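Side-chain contacts in nematode fatty acid retinoid binding protein (Necator americanus, PDB 4XCP), which probably binds lipids such as fatty acids and retinol, as its family does, and carries bound palmitic acid: residues Ala23-Arg26 against Asp27-Pro31; Val47-Glu50 against Val51-Gly55; Met139-Ala142 against Gly143-Asp146; Lys102-Glu105 against Ile106-Ile110; Ala112-Thr116 against Gly117-Thr121. All coordinates share one frame; numbering follows the deposited sequence.

Contact 1 (Ala23-Arg26 against Asp27-Pro31)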
loop_
_atom_site.group_PDB
_atom_site.type_symbol
_atom_site.label_atom_id
_atom_site.label_comp_id
_atom_site.label_asym_id
_atom_site.label_seq_id
_atom_site.Cartn_x
_atom_site.Cartn_y
_atom_site.Cartn_z
ATOM N N ALA A 23 1.893 -3.472 -14.753
ATOM C CA ALA A 23 1.343 -2.132 -15.021
ATOM C C ALA A 23 -0.138 -2.012 -14.580
ATOM O O ALA A 23 -0.521 -0.991 -14.015
ATOM C CB ALA A 23 1.477 -1.798 -16.510
ATOM N N ASP A 24 -0.941 -3.070 -14.786
ATOM C CA ASP A 24 -2.357 -3.063 -14.415
ATOM C C ASP A 24 -2.557 -3.138 -12.885
ATOM O O ASP A 24 -3.612 -2.728 -12.403
ATOM C CB ASP A 24 -3.183 -4.126 -15.190
ATOM C CG ASP A 24 -2.682 -5.566 -15.141
ATOM O OD1 ASP A 24 -1.523 -5.781 -14.711
ATOM O OD2 ASP A 24 -3.432 -6.474 -15.584
ATOM N N TYR A 25 -1.541 -3.591 -12.122
ATOM C CA TYR A 25 -1.618 -3.558 -10.655
ATOM C C TYR A 25 -1.193 -2.149 -10.213
ATOM O O TYR A 25 -1.796 -1.600 -9.304
ATOM C CB TYR A 25 -0.754 -4.642 -9.989
ATOM C CG TYR A 25 -0.788 -4.588 -8.469
ATOM C CD1 TYR A 25 -1.815 -5.197 -7.749
ATOM C CD2 TYR A 25 0.200 -3.918 -7.754
ATOM C CE1 TYR A 25 -1.850 -5.145 -6.355
ATOM C CE2 TYR A 25 0.177 -3.857 -6.363
ATOM C CZ TYR A 25 -0.842 -4.487 -5.665
ATOM O OH TYR A 25 -0.850 -4.423 -4.299
ATOM N N ARG A 26 -0.150 -1.570 -10.850
ATOM C CA ARG A 26 0.307 -0.197 -10.581
ATOM C C ARG A 26 -0.842 0.808 -10.864
ATOM O O ARG A 26 -1.003 1.768 -10.118
ATOM C CB ARG A 26 1.572 0.132 -11.406
ATOM C CG ARG A 26 2.879 -0.337 -10.735
ATOM C CD ARG A 26 3.903 -0.893 -11.720
ATOM N NE ARG A 26 4.084 0.052 -12.780
ATOM C CZ ARG A 26 4.379 -0.213 -14.042
ATOM N NH1 ARG A 26 4.688 -1.449 -14.420
ATOM N NH2 ARG A 26 4.449 0.761 -14.916
ATOM N N ASP A 27 -1.685 0.536 -11.877
ATOM C CA ASP A 27 -2.862 1.371 -12.197
ATOM C C ASP A 27 -3.920 1.396 -11.071
ATOM O O ASP A 27 -4.718 2.333 -11.018
ATOM C CB ASP A 27 -3.534 0.905 -13.496
ATOM C CG ASP A 27 -2.748 1.229 -14.753
ATOM O OD1 ASP A 27 -1.906 2.138 -14.702
ATOM O OD2 ASP A 27 -2.994 0.580 -15.792
ATOM N N LEU A 28 -3.906 0.384 -10.171
ATOM C CA LEU A 28 -4.840 0.277 -9.040
ATOM C C LEU A 28 -4.323 1.051 -7.851
ATOM O O LEU A 28 -5.054 1.243 -6.876
ATOM C CB LEU A 28 -5.007 -1.201 -8.615
ATOM C CG LEU A 28 -5.525 -2.215 -9.647
ATOM C CD1 LEU A 28 -5.622 -3.603 -9.015
ATOM C CD2 LEU A 28 -6.894 -1.803 -10.223
HETATM N N MSE A 29 -3.039 1.448 -7.890
HETATM C CA MSE A 29 -2.443 2.162 -6.771
HETATM C C MSE A 29 -2.692 3.656 -6.889
HETATM O O MSE A 29 -2.663 4.189 -8.003
HETATM C CB MSE A 29 -0.926 1.906 -6.690
HETATM C CG MSE A 29 -0.528 0.448 -6.475
HETATM SE SE MSE A 29 1.461 0.286 -6.631
HETATM C CE MSE A 29 1.945 1.720 -5.474
ATOM N N PRO A 30 -2.912 4.370 -5.756
ATOM C CA PRO A 30 -3.099 5.827 -5.850
ATOM C C PRO A 30 -1.850 6.495 -6.435
ATOM O O PRO A 30 -0.747 5.953 -6.264
ATOM C CB PRO A 30 -3.433 6.271 -4.415
ATOM C CG PRO A 30 -3.160 5.140 -3.557
ATOM C CD PRO A 30 -2.992 3.888 -4.360
ATOM N N PRO A 31 -2.018 7.606 -7.189
ATOM C CA PRO A 31 -0.864 8.230 -7.877
ATOM C C PRO A 31 0.331 8.605 -6.998
ATOM O O PRO A 31 1.467 8.436 -7.436
ATOM C CB PRO A 31 -1.478 9.459 -8.571
ATOM C CG PRO A 31 -2.820 9.683 -7.882
ATOM C CD PRO A 31 -3.279 8.312 -7.517
HETATM O O HOH W 1 0.685 1.564 -14.837
#

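Contact 2 (Val47-Glu50 against Val51-Gly55)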
loop_
_atom_site.group_PDB
_atom_site.type_symbol
_atom_site.label_atom_id
_atom_site.label_comp_id
_atom_site.label_asym_id
_atom_site.label_seq_id
_atom_site.Cartn_x
_atom_site.Cartn_y
_atom_site.Cartn_z
ATOM N N VAL A 47 18.693 1.193 0.599
ATOM C CA VAL A 47 18.416 1.666 1.952
ATOM C C VAL A 47 17.069 1.114 2.476
ATOM O O VAL A 47 17.011 0.667 3.625
ATOM C CB VAL A 47 18.567 3.209 2.052
ATOM C CG1 VAL A 47 18.133 3.729 3.418
ATOM C CG2 VAL A 47 20.025 3.611 1.787
ATOM N N LEU A 48 16.034 1.049 1.613
ATOM C CA LEU A 48 14.733 0.486 2.003
ATOM C C LEU A 48 14.860 -0.996 2.352
ATOM O O LEU A 48 14.360 -1.428 3.398
ATOM C CB LEU A 48 13.660 0.718 0.915
ATOM C CG LEU A 48 13.213 2.183 0.731
ATOM C CD1 LEU A 48 12.359 2.333 -0.513
ATOM C CD2 LEU A 48 12.453 2.712 1.965
ATOM N N LYS A 49 15.576 -1.748 1.513
ATOM C CA LYS A 49 15.841 -3.168 1.708
ATOM C C LYS A 49 16.638 -3.405 3.004
ATOM O O LYS A 49 16.263 -4.277 3.791
ATOM C CB LYS A 49 16.580 -3.741 0.483
ATOM C CG LYS A 49 16.904 -5.233 0.579
ATOM C CD LYS A 49 17.575 -5.726 -0.683
ATOM C CE LYS A 49 17.949 -7.193 -0.611
ATOM N NZ LYS A 49 16.761 -8.089 -0.644
ATOM N N GLU A 50 17.710 -2.619 3.239
ATOM C CA GLU A 50 18.526 -2.741 4.467
ATOM C C GLU A 50 17.696 -2.449 5.731
ATOM O O GLU A 50 17.818 -3.168 6.714
ATOM C CB GLU A 50 19.752 -1.807 4.418
ATOM C CG GLU A 50 20.829 -2.310 3.484
ATOM C CD GLU A 50 21.928 -1.314 3.188
ATOM O OE1 GLU A 50 21.770 -0.120 3.520
ATOM O OE2 GLU A 50 22.917 -1.715 2.543
ATOM N N VAL A 51 16.857 -1.397 5.703
ATOM C CA VAL A 51 15.982 -1.080 6.837
ATOM C C VAL A 51 14.992 -2.252 7.052
ATOM O O VAL A 51 14.839 -2.719 8.169
ATOM C CB VAL A 51 15.267 0.299 6.685
ATOM C CG1 VAL A 51 14.173 0.483 7.750
ATOM C CG2 VAL A 51 16.279 1.434 6.772
ATOM N N PHE A 52 14.360 -2.744 5.983
ATOM C CA PHE A 52 13.420 -3.854 6.100
ATOM C C PHE A 52 14.108 -5.094 6.711
ATOM O O PHE A 52 13.563 -5.714 7.630
ATOM C CB PHE A 52 12.752 -4.204 4.748
ATOM C CG PHE A 52 11.868 -5.437 4.875
ATOM C CD1 PHE A 52 10.573 -5.337 5.385
ATOM C CD2 PHE A 52 12.362 -6.703 4.571
ATOM C CE1 PHE A 52 9.772 -6.486 5.554
ATOM C CE2 PHE A 52 11.554 -7.848 4.716
ATOM C CZ PHE A 52 10.267 -7.726 5.211
ATOM N N LYS A 53 15.311 -5.424 6.213
ATOM C CA LYS A 53 16.093 -6.572 6.672
ATOM C C LYS A 53 16.573 -6.463 8.130
ATOM O O LYS A 53 16.749 -7.494 8.773
ATOM C CB LYS A 53 17.261 -6.855 5.717
ATOM C CG LYS A 53 16.818 -7.461 4.379
ATOM C CD LYS A 53 16.348 -8.912 4.490
ATOM C CE LYS A 53 15.454 -9.293 3.335
ATOM N NZ LYS A 53 15.029 -10.717 3.411
ATOM N N ALA A 54 16.745 -5.231 8.656
ATOM C CA ALA A 54 17.168 -4.978 10.035
ATOM C C ALA A 54 15.958 -4.989 10.985
ATOM O O ALA A 54 16.110 -4.788 12.185
ATOM C CB ALA A 54 17.933 -3.651 10.131
ATOM N N GLY A 55 14.772 -5.223 10.421
ATOM C CA GLY A 55 13.528 -5.389 11.149
ATOM C C GLY A 55 13.434 -6.793 11.725
ATOM O O GLY A 55 14.441 -7.523 11.725
#

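Contact 3 (Met139-Ala142 against Gly143-Asp146)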
loop_
_atom_site.group_PDB
_atom_site.type_symbol
_atom_site.label_atom_id
_atom_site.label_comp_id
_atom_site.label_asym_id
_atom_site.label_seq_id
_atom_site.Cartn_x
_atom_site.Cartn_y
_atom_site.Cartn_z
HETATM N N MSE A 139 -18.577 -4.344 3.420
HETATM C CA MSE A 139 -18.925 -3.163 4.235
HETATM C C MSE A 139 -20.351 -2.711 3.922
HETATM O O MSE A 139 -20.847 -2.975 2.820
HETATM C CB MSE A 139 -18.006 -1.977 3.916
HETATM C CG MSE A 139 -16.621 -2.070 4.564
HETATM SE SE MSE A 139 -15.790 -0.319 4.664
HETATM C CE MSE A 139 -15.407 -0.059 2.844
ATOM N N SER A 140 -20.989 -1.993 4.867
ATOM C CA SER A 140 -22.295 -1.383 4.629
ATOM C C SER A 140 -22.065 -0.231 3.626
ATOM O O SER A 140 -20.928 0.176 3.411
ATOM C CB SER A 140 -22.855 -0.784 5.925
ATOM O OG SER A 140 -22.045 0.288 6.394
ATOM N N ASP A 141 -23.135 0.308 3.048
ATOM C CA ASP A 141 -23.065 1.473 2.168
ATOM C C ASP A 141 -22.483 2.646 2.944
ATOM O O ASP A 141 -21.709 3.404 2.380
ATOM C CB ASP A 141 -24.488 1.838 1.689
ATOM C CG ASP A 141 -24.975 1.062 0.479
ATOM O OD1 ASP A 141 -24.299 0.087 0.078
ATOM O OD2 ASP A 141 -26.043 1.403 -0.042
ATOM N N ALA A 142 -22.841 2.798 4.245
ATOM C CA ALA A 142 -22.297 3.880 5.091
ATOM C C ALA A 142 -20.769 3.734 5.246
ATOM O O ALA A 142 -20.050 4.729 5.172
ATOM C CB ALA A 142 -22.979 3.896 6.451
ATOM N N GLY A 143 -20.292 2.489 5.373
ATOM C CA GLY A 143 -18.868 2.177 5.465
ATOM C C GLY A 143 -18.138 2.565 4.199
ATOM O O GLY A 143 -17.105 3.236 4.256
ATOM N N LYS A 144 -18.699 2.160 3.039
ATOM C CA LYS A 144 -18.137 2.487 1.719
ATOM C C LYS A 144 -18.106 4.015 1.506
ATOM O O LYS A 144 -17.110 4.525 0.996
ATOM C CB LYS A 144 -18.967 1.833 0.602
ATOM C CG LYS A 144 -18.945 0.314 0.595
ATOM C CD LYS A 144 -19.918 -0.211 -0.458
ATOM C CE LYS A 144 -19.937 -1.722 -0.492
ATOM N NZ LYS A 144 -20.824 -2.231 -1.554
ATOM N N ALA A 145 -19.184 4.734 1.915
ATOM C CA ALA A 145 -19.281 6.190 1.757
ATOM C C ALA A 145 -18.235 6.904 2.640
ATOM O O ALA A 145 -17.597 7.858 2.200
ATOM C CB ALA A 145 -20.701 6.677 2.081
ATOM N N ASP A 146 -18.034 6.396 3.863
ATOM C CA ASP A 146 -17.060 6.931 4.805
ATOM C C ASP A 146 -15.626 6.729 4.254
ATOM O O ASP A 146 -14.842 7.692 4.179
ATOM C CB ASP A 146 -17.269 6.270 6.175
ATOM C CG ASP A 146 -16.471 6.874 7.306
ATOM O OD1 ASP A 146 -16.336 8.123 7.342
ATOM O OD2 ASP A 146 -16.081 6.121 8.210
HETATM O O HOH W 2 -23.035 -2.243 0.596
#

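Contact 4 (Lys102-Glu105 against Ile106-Ile110). With PLM (palmitic acid), chain C.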
loop_
_atom_site.group_PDB
_atom_site.type_symbol
_atom_site.label_atom_id
_atom_site.label_comp_id
_atom_site.label_asym_id
_atom_site.label_seq_id
_atom_site.Cartn_x
_atom_site.Cartn_y
_atom_site.Cartn_z
ATOM N N LYS A 102 -7.096 -3.416 7.579
ATOM C CA LYS A 102 -6.936 -4.762 7.039
ATOM C C LYS A 102 -6.338 -4.687 5.624
ATOM O O LYS A 102 -5.439 -5.461 5.320
ATOM C CB LYS A 102 -8.269 -5.538 7.057
ATOM C CG LYS A 102 -8.151 -6.997 6.579
ATOM C CD LYS A 102 -7.316 -7.879 7.508
ATOM C CE LYS A 102 -6.803 -9.096 6.791
ATOM N NZ LYS A 102 -6.297 -10.122 7.743
ATOM N N SER A 103 -6.777 -3.711 4.792
ATOM C CA SER A 103 -6.243 -3.532 3.427
ATOM C C SER A 103 -4.744 -3.213 3.444
ATOM O O SER A 103 -3.987 -3.713 2.611
ATOM C CB SER A 103 -7.013 -2.442 2.681
ATOM O OG SER A 103 -8.360 -2.875 2.574
ATOM N N ILE A 104 -4.329 -2.395 4.414
ATOM C CA ILE A 104 -2.934 -2.011 4.624
ATOM C C ILE A 104 -2.102 -3.217 5.031
ATOM O O ILE A 104 -1.014 -3.395 4.505
ATOM C CB ILE A 104 -2.823 -0.819 5.597
ATOM C CG1 ILE A 104 -3.194 0.487 4.848
ATOM C CG2 ILE A 104 -1.390 -0.732 6.214
ATOM C CD1 ILE A 104 -3.604 1.660 5.743
ATOM N N GLU A 105 -2.627 -4.065 5.919
ATOM C CA GLU A 105 -1.960 -5.300 6.355
ATOM C C GLU A 105 -1.694 -6.220 5.133
ATOM O O GLU A 105 -0.602 -6.780 5.012
ATOM C CB GLU A 105 -2.829 -6.024 7.402
ATOM C CG GLU A 105 -2.204 -7.272 7.998
ATOM C CD GLU A 105 -3.211 -8.186 8.662
ATOM O OE1 GLU A 105 -3.588 -7.918 9.825
ATOM O OE2 GLU A 105 -3.641 -9.164 8.010
ATOM N N ILE A 106 -2.689 -6.333 4.220
ATOM C CA ILE A 106 -2.594 -7.157 3.008
ATOM C C ILE A 106 -1.535 -6.575 2.053
ATOM O O ILE A 106 -0.667 -7.314 1.559
ATOM C CB ILE A 106 -3.986 -7.345 2.358
ATOM C CG1 ILE A 106 -4.862 -8.284 3.222
ATOM C CG2 ILE A 106 -3.858 -7.854 0.913
ATOM C CD1 ILE A 106 -6.367 -8.337 2.868
ATOM N N ALA A 107 -1.582 -5.241 1.851
ATOM C CA ALA A 107 -0.640 -4.534 0.997
ATOM C C ALA A 107 0.800 -4.652 1.530
ATOM O O ALA A 107 1.720 -4.805 0.732
ATOM C CB ALA A 107 -1.047 -3.071 0.846
ATOM N N ARG A 108 0.979 -4.651 2.868
ATOM C CA ARG A 108 2.287 -4.766 3.508
ATOM C C ARG A 108 2.909 -6.166 3.335
ATOM O O ARG A 108 4.124 -6.275 3.202
ATOM C CB ARG A 108 2.236 -4.325 4.983
ATOM C CG ARG A 108 1.985 -2.815 5.129
ATOM C CD ARG A 108 2.764 -2.184 6.259
ATOM N NE ARG A 108 2.032 -2.154 7.524
ATOM C CZ ARG A 108 1.595 -1.044 8.118
ATOM N NH1 ARG A 108 1.764 0.141 7.540
ATOM N NH2 ARG A 108 0.963 -1.112 9.276
ATOM N N GLY A 109 2.074 -7.205 3.332
ATOM C CA GLY A 109 2.498 -8.577 3.076
ATOM C C GLY A 109 2.986 -8.716 1.640
ATOM O O GLY A 109 3.978 -9.397 1.390
ATOM N N ILE A 110 2.326 -8.015 0.683
ATOM C CA ILE A 110 2.733 -8.001 -0.732
ATOM C C ILE A 110 4.086 -7.295 -0.844
ATOM O O ILE A 110 5.005 -7.809 -1.487
ATOM C CB ILE A 110 1.635 -7.347 -1.629
ATOM C CG1 ILE A 110 0.396 -8.290 -1.798
ATOM C CG2 ILE A 110 2.198 -6.850 -2.987
ATOM C CD1 ILE A 110 0.684 -9.774 -2.439
HETATM C C1 PLM C . 1.541 0.580 12.758
HETATM O O1 PLM C . 2.371 1.374 13.136
HETATM O O2 PLM C . 1.687 -0.713 12.866
HETATM C C2 PLM C . 0.245 0.990 12.121
HETATM C C3 PLM C . 0.235 2.410 11.561
HETATM C C4 PLM C . -0.981 2.703 10.705
HETATM C C5 PLM C . -0.857 2.238 9.260
HETATM C C6 PLM C . 0.011 3.130 8.384
HETATM C C7 PLM C . -0.238 2.953 6.894
HETATM C C8 PLM C . 0.711 3.725 5.991
HETATM C C9 PLM C . 1.347 2.893 4.893
HETATM C CA PLM C . 2.385 3.642 4.073
HETATM C CB PLM C . 3.696 3.928 4.804
HETATM C CC PLM C . 4.549 2.703 5.098
HETATM C CD PLM C . 5.972 3.054 5.481
HETATM C CE PLM C . 6.881 1.863 5.786
HETATM C CF PLM C . 8.243 1.898 5.083
HETATM C CG PLM C . 9.426 1.834 6.020
#

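Contact 5 (Ala112-Thr116 against Gly117-Thr121). With PLM (palmitic acid), chain B.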
loop_
_atom_site.group_PDB
_atom_site.type_symbol
_atom_site.label_atom_id
_atom_site.label_comp_id
_atom_site.label_asym_id
_atom_site.label_seq_id
_atom_site.Cartn_x
_atom_site.Cartn_y
_atom_site.Cartn_z
ATOM N N ALA A 112 6.362 -6.860 1.563
ATOM C CA ALA A 112 7.376 -7.708 2.218
ATOM C C ALA A 112 7.983 -8.708 1.218
ATOM O O ALA A 112 9.184 -8.972 1.263
ATOM C CB ALA A 112 6.756 -8.461 3.391
ATOM N N ARG A 113 7.161 -9.210 0.283
ATOM C CA ARG A 113 7.591 -10.171 -0.725
ATOM C C ARG A 113 8.543 -9.575 -1.783
ATOM O O ARG A 113 9.336 -10.326 -2.353
ATOM C CB ARG A 113 6.381 -10.857 -1.356
ATOM C CG ARG A 113 5.685 -11.782 -0.365
ATOM C CD ARG A 113 4.714 -12.700 -1.058
ATOM N NE ARG A 113 5.413 -13.589 -1.986
ATOM C CZ ARG A 113 4.805 -14.324 -2.905
ATOM N NH1 ARG A 113 3.485 -14.296 -3.022
ATOM N NH2 ARG A 113 5.513 -15.102 -3.711
ATOM N N TYR A 114 8.489 -8.245 -2.026
ATOM C CA TYR A 114 9.391 -7.564 -2.969
ATOM C C TYR A 114 10.767 -7.299 -2.332
ATOM O O TYR A 114 11.741 -7.069 -3.056
ATOM C CB TYR A 114 8.793 -6.243 -3.486
ATOM C CG TYR A 114 7.719 -6.419 -4.538
ATOM C CD1 TYR A 114 8.050 -6.685 -5.866
ATOM C CD2 TYR A 114 6.368 -6.332 -4.207
ATOM C CE1 TYR A 114 7.062 -6.917 -6.825
ATOM C CE2 TYR A 114 5.373 -6.492 -5.173
ATOM C CZ TYR A 114 5.725 -6.790 -6.478
ATOM O OH TYR A 114 4.738 -6.981 -7.412
ATOM N N TYR A 115 10.833 -7.298 -0.983
ATOM C CA TYR A 115 12.059 -7.065 -0.211
ATOM C C TYR A 115 12.802 -8.358 -0.013
ATOM O O TYR A 115 14.015 -8.400 -0.197
ATOM C CB TYR A 115 11.732 -6.496 1.165
ATOM C CG TYR A 115 11.381 -5.028 1.204
ATOM C CD1 TYR A 115 12.202 -4.077 0.598
ATOM C CD2 TYR A 115 10.291 -4.575 1.939
ATOM C CE1 TYR A 115 11.908 -2.716 0.674
ATOM C CE2 TYR A 115 10.006 -3.217 2.050
ATOM C CZ TYR A 115 10.813 -2.291 1.413
ATOM O OH TYR A 115 10.528 -0.960 1.548
ATOM N N THR A 116 12.074 -9.411 0.383
ATOM C CA THR A 116 12.628 -10.739 0.602
ATOM C C THR A 116 12.725 -11.484 -0.755
ATOM O O THR A 116 12.598 -10.862 -1.827
ATOM C CB THR A 116 11.858 -11.470 1.741
ATOM O OG1 THR A 116 12.639 -12.571 2.206
ATOM C CG2 THR A 116 10.457 -11.947 1.334
ATOM N N GLY A 117 12.991 -12.788 -0.690
ATOM C CA GLY A 117 13.083 -13.635 -1.868
ATOM C C GLY A 117 11.716 -13.947 -2.448
ATOM O O GLY A 117 10.717 -13.988 -1.714
ATOM N N ASN A 118 11.676 -14.141 -3.788
ATOM C CA ASN A 118 10.499 -14.496 -4.586
ATOM C C ASN A 118 9.371 -13.424 -4.500
ATOM O O ASN A 118 8.547 -13.405 -3.580
ATOM C CB ASN A 118 10.030 -15.939 -4.257
ATOM C CG ASN A 118 8.558 -16.231 -4.342
ATOM O OD1 ASN A 118 7.904 -16.445 -3.316
ATOM N ND2 ASN A 118 8.004 -16.245 -5.553
ATOM N N GLU A 119 9.372 -12.525 -5.494
ATOM C CA GLU A 119 8.392 -11.453 -5.668
ATOM C C GLU A 119 7.034 -12.098 -5.941
ATOM O O GLU A 119 7.002 -13.214 -6.473
ATOM C CB GLU A 119 8.770 -10.578 -6.875
ATOM C CG GLU A 119 9.993 -9.706 -6.649
ATOM C CD GLU A 119 10.360 -8.825 -7.826
ATOM O OE1 GLU A 119 10.149 -9.247 -8.986
ATOM O OE2 GLU A 119 10.863 -7.707 -7.585
ATOM N N PRO A 120 5.902 -11.435 -5.619
ATOM C CA PRO A 120 4.600 -12.060 -5.917
ATOM C C PRO A 120 4.382 -12.286 -7.410
ATOM O O PRO A 120 4.837 -11.489 -8.227
ATOM C CB PRO A 120 3.571 -11.055 -5.375
ATOM C CG PRO A 120 4.335 -10.073 -4.551
ATOM C CD PRO A 120 5.747 -10.091 -5.020
ATOM N N THR A 121 3.667 -13.365 -7.766
ATOM C CA THR A 121 3.291 -13.640 -9.154
ATOM C C THR A 121 2.075 -12.752 -9.447
ATOM O O THR A 121 1.505 -12.172 -8.511
ATOM C CB THR A 121 2.918 -15.130 -9.350
ATOM O OG1 THR A 121 1.837 -15.460 -8.482
ATOM C CG2 THR A 121 4.102 -16.088 -9.126
HETATM C C1 PLM B . 2.987 -2.463 -2.993
HETATM O O1 PLM B . 3.476 -1.259 -2.882
HETATM O O2 PLM B . 1.913 -2.792 -2.512
HETATM C C2 PLM B . 3.859 -3.402 -3.776
HETATM C C3 PLM B . 5.194 -2.847 -4.263
HETATM C C4 PLM B . 6.295 -2.886 -3.222
HETATM C C5 PLM B . 7.619 -2.325 -3.694
HETATM C C6 PLM B . 8.779 -2.541 -2.735
HETATM C C7 PLM B . 9.394 -1.274 -2.157
HETATM C C8 PLM B . 8.550 -0.636 -1.089
HETATM C C9 PLM B . 9.065 0.659 -0.567
HETATM C CA PLM B . 8.006 1.712 -0.403
HETATM C CB PLM B . 7.410 1.885 0.975
HETATM C CC PLM B . 6.446 3.078 1.098
HETATM C CD PLM B . 5.041 2.896 0.489
HETATM C CE PLM B . 4.968 2.946 -1.039
HETATM C CF PLM B . 3.575 2.947 -1.612
HETATM C CG PLM B . 2.933 1.586 -1.780
HETATM O O HOH W 3 5.217 -8.981 -9.195
#

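Contact 1 (Ala23-Arg26 against Asp27-Pro31)
Asp27 folds back on the start of helix 23-26. Its backbone N donates to Ala23 O at 2.9 Å, and the same carbonyl oxygen receives a water that also donates to Asp27 OD1 at 2.7 Å, so one acceptor is gripped twice and the carboxylate is tied to it through solvent. Arg26 carries the other large share of the contact. Its backbone O takes the N-H of Met29 at 3.0 Å, while its bent side chain (chi3 51°) turns back and lays one guanidinium face near Ala23 CA. The polar end of Arg26 is held by Ile21 O, and Tyr18 adds a cation-pi contact. On the buried side, Met29 (a selenomethionine) brings SE to 4.3 Å from Tyr25 CE2, an oblique Met-aromatic contact; Leu28 CD1 meets Tyr25 CD1 at the same distance, 4.3 Å. Tyr25 and Met29 both touch a palmitic acid, and Leu28 packs against helices 122-138, 152-159 and 162-167. The bond from Leu28 N to Tyr25 O, 3.0 Å, joins the helix to its exit. The whole is a short helix running out through a type I beta turn, Arg26 to Met29, toward the Pro30 N-cap of helix 31-39.

Contact 2 (Val47-Glu50 against Val51-Gly55)
Val51 brings its CG2 methyl to 3.3 Å from Val47 O, with Val47 CG1 a looser 4.5 Å from the same methyl. The branch is put there by chi1 of 170°, which sets CG2 beside the backbone N. That N donates to Val47 O at 2.9 Å, so bond and methyl share one oxygen. One residue on, Phe52 N reaches Leu48 O in the same way, and its ring stacks on Tyr115. A chi1 of -72° sets Lys53 CG beside its backbone N, 3.3 Å from Lys49 O, the acceptor of its own N-H; the chain then bends at chi2. The ammonium groups of Lys49 and Lys53 end 5.1 Å apart at NZ; Lys49 NZ is hydrogen-bonded to Tyr115 O, and Lys53 NZ weakly to Thr116 OG1. Glu50 OE1 forms a salt bridge with Lys70, while its backbone O receives a weak bond from Ala54 N as helix 42-53 ends. The two lysine charges would probably repel mildly, an effect that Tyr115 O and Thr116 OG1, at and just beyond the end of helix 94-115, would probably ease.

Contact 3 (Met139-Ala142 against Gly143-Asp146)
Met139, a selenomethionine, tucks its SE against the backbone of Gly143, 3.7 Å from Gly143 C, and its CE methyl lies 3.9 Å from Lys144 CA. The bend at chi3 (-72°) turns that methyl along the first turn of helix 141-150. This is the tight side: Gly143 is buried, its backbone directly against the selenium, and Met139 also touches Phe99 and Glu95 of helix 94-115. Ser140 is the N-cap. With chi1 of 64° its OG swings round to accept from Gly143 N at 3.0 Å, and it also bonds Glu95 OE1; Ser140 O takes the N-H of Lys144, also at 3.0 Å. The side of Asp141 is looser and hydrated. Lys144, which also packs on Tyr136 and Lys137 of helix 122-138, runs out fully extended, its CG near Ser140 O, until NZ stands 4.5 Å from Asp141 OD1, beyond a salt bridge. A water bridges the two: it accepts from Lys144 NZ and donates both to Asp141 OD1, at 2.7 Å, and to Met139 O. Attraction between lysine and aspartate is probably relayed in part by this water, whereas the serine cap secures the helix start directly, and the negative charge of Asp141 near this N-terminal end probably suits the helix dipole.

Contact 4 (Lys102-Glu105 against Ile106-Ile110)
Lys102-Glu105 and Ile106-Ile110 are successive turns of helix 94-115, joined by i to i+4 bonds such as Ala107 N to Ser103 O and Arg108 N to Ile104 O, both 2.9 Å. Ile104 and Arg108 run alongside each other. The CG2 methyl of Ile104 sits over the centre of one guanidinium face of Arg108, 3.5 Å from NH1. Arg108 reaches this place by bending at chi2 (-142°) and chi3 (-92°), after its CG has passed 3.1 Å from Ile104 O. Its NH1 also lies 3.5 Å from C7 of the chain C palmitic acid, and Ile104 CD1 is 3.8 Å from the same carbon, so the pair belongs to the lipid-binding site of this all-helical fatty acid and retinol-binding fold. Arg108 NH2 comes within 3.7 Å of O2 of the palmitic acid, which is also hydrogen-bonded to Thr60 N; the arginine charge is probably felt by the acid. On another side of the helix, Lys102 and Ile106 meet at a slant, CE lying 4.0 Å from CD1. Lys102 bends at chi2 and its NZ makes a salt bridge to Glu105 OE2 at 2.8 Å, met on the syn side but 32° out of the carboxylate plane. Ile106 and Lys102 also touch helix 122-138, at Ser128 and Leu135.

Contact 5 (Ala112-Thr116 against Gly117-Thr121)
Pro120 and Tyr114 make the apolar part: Pro120 CD lies over one face of the Tyr114 ring, 3.6 Å from the ring centroid and 15° off the normal, a CH-pi contact between roughly perpendicular side chains. Pro120 also passes Arg113 in the opposite sense, with CD 3.8 Å from Arg113 CB, and its CA lies over one guanidinium face toward the rim. Polar contacts follow the same arginine. Bent at chi3 (63°), Arg113 sends NH2 to Asn118 OD1 at 2.8 Å, the donor above the amide plane, with a weak second bond to Asn118 O; NH1 forms a salt bridge with Asp124. Glu119 OE2 comes to the Tyr114 ring's edge in plane, 3.5 Å from CD1, its carboxylate turned 68° from the ring, and lies close to the like-charged Asp20 OD2. Tyr114 OH and Pro120 O share a water, 2.7 Å from each. Lipid contacts come last: Tyr114 CD2 lies 3.6 Å from C4 of the chain B palmitic acid, and the Tyr115 hydroxyl end meets the middle of that chain. Helix 94-115 thus ends in a loop folded back over its last turn, connecting it to helix 122-138, with Thr121 as N-cap of the second helix and both tyrosines at the lipid-binding site.

Each contact is local, so none encloses another and none cross; they run in series along the chain as contacts 1, 2, 4, 5 and 3. Contact 1 closes the turn between helices 23-26 and 31-39, and Tyr25 packs on Ile110 of contact 4. Contact 2 ends helix 42-53 and meets contact 5 where Lys49, Phe52 and Lys53 reach Tyr115 and Thr116. Contacts 4 and 5 share helix 94-115, Ile110 O lying against Pro120, and contact 5 closes the loop into helix 122-138. Contact 3 starts helix 141-150, its centre about 36 Å from that of contact 2, across the chain's centre. Contacts 1, 2, 4 and 5 touch bound palmitic acid; contact 3 is remote from it.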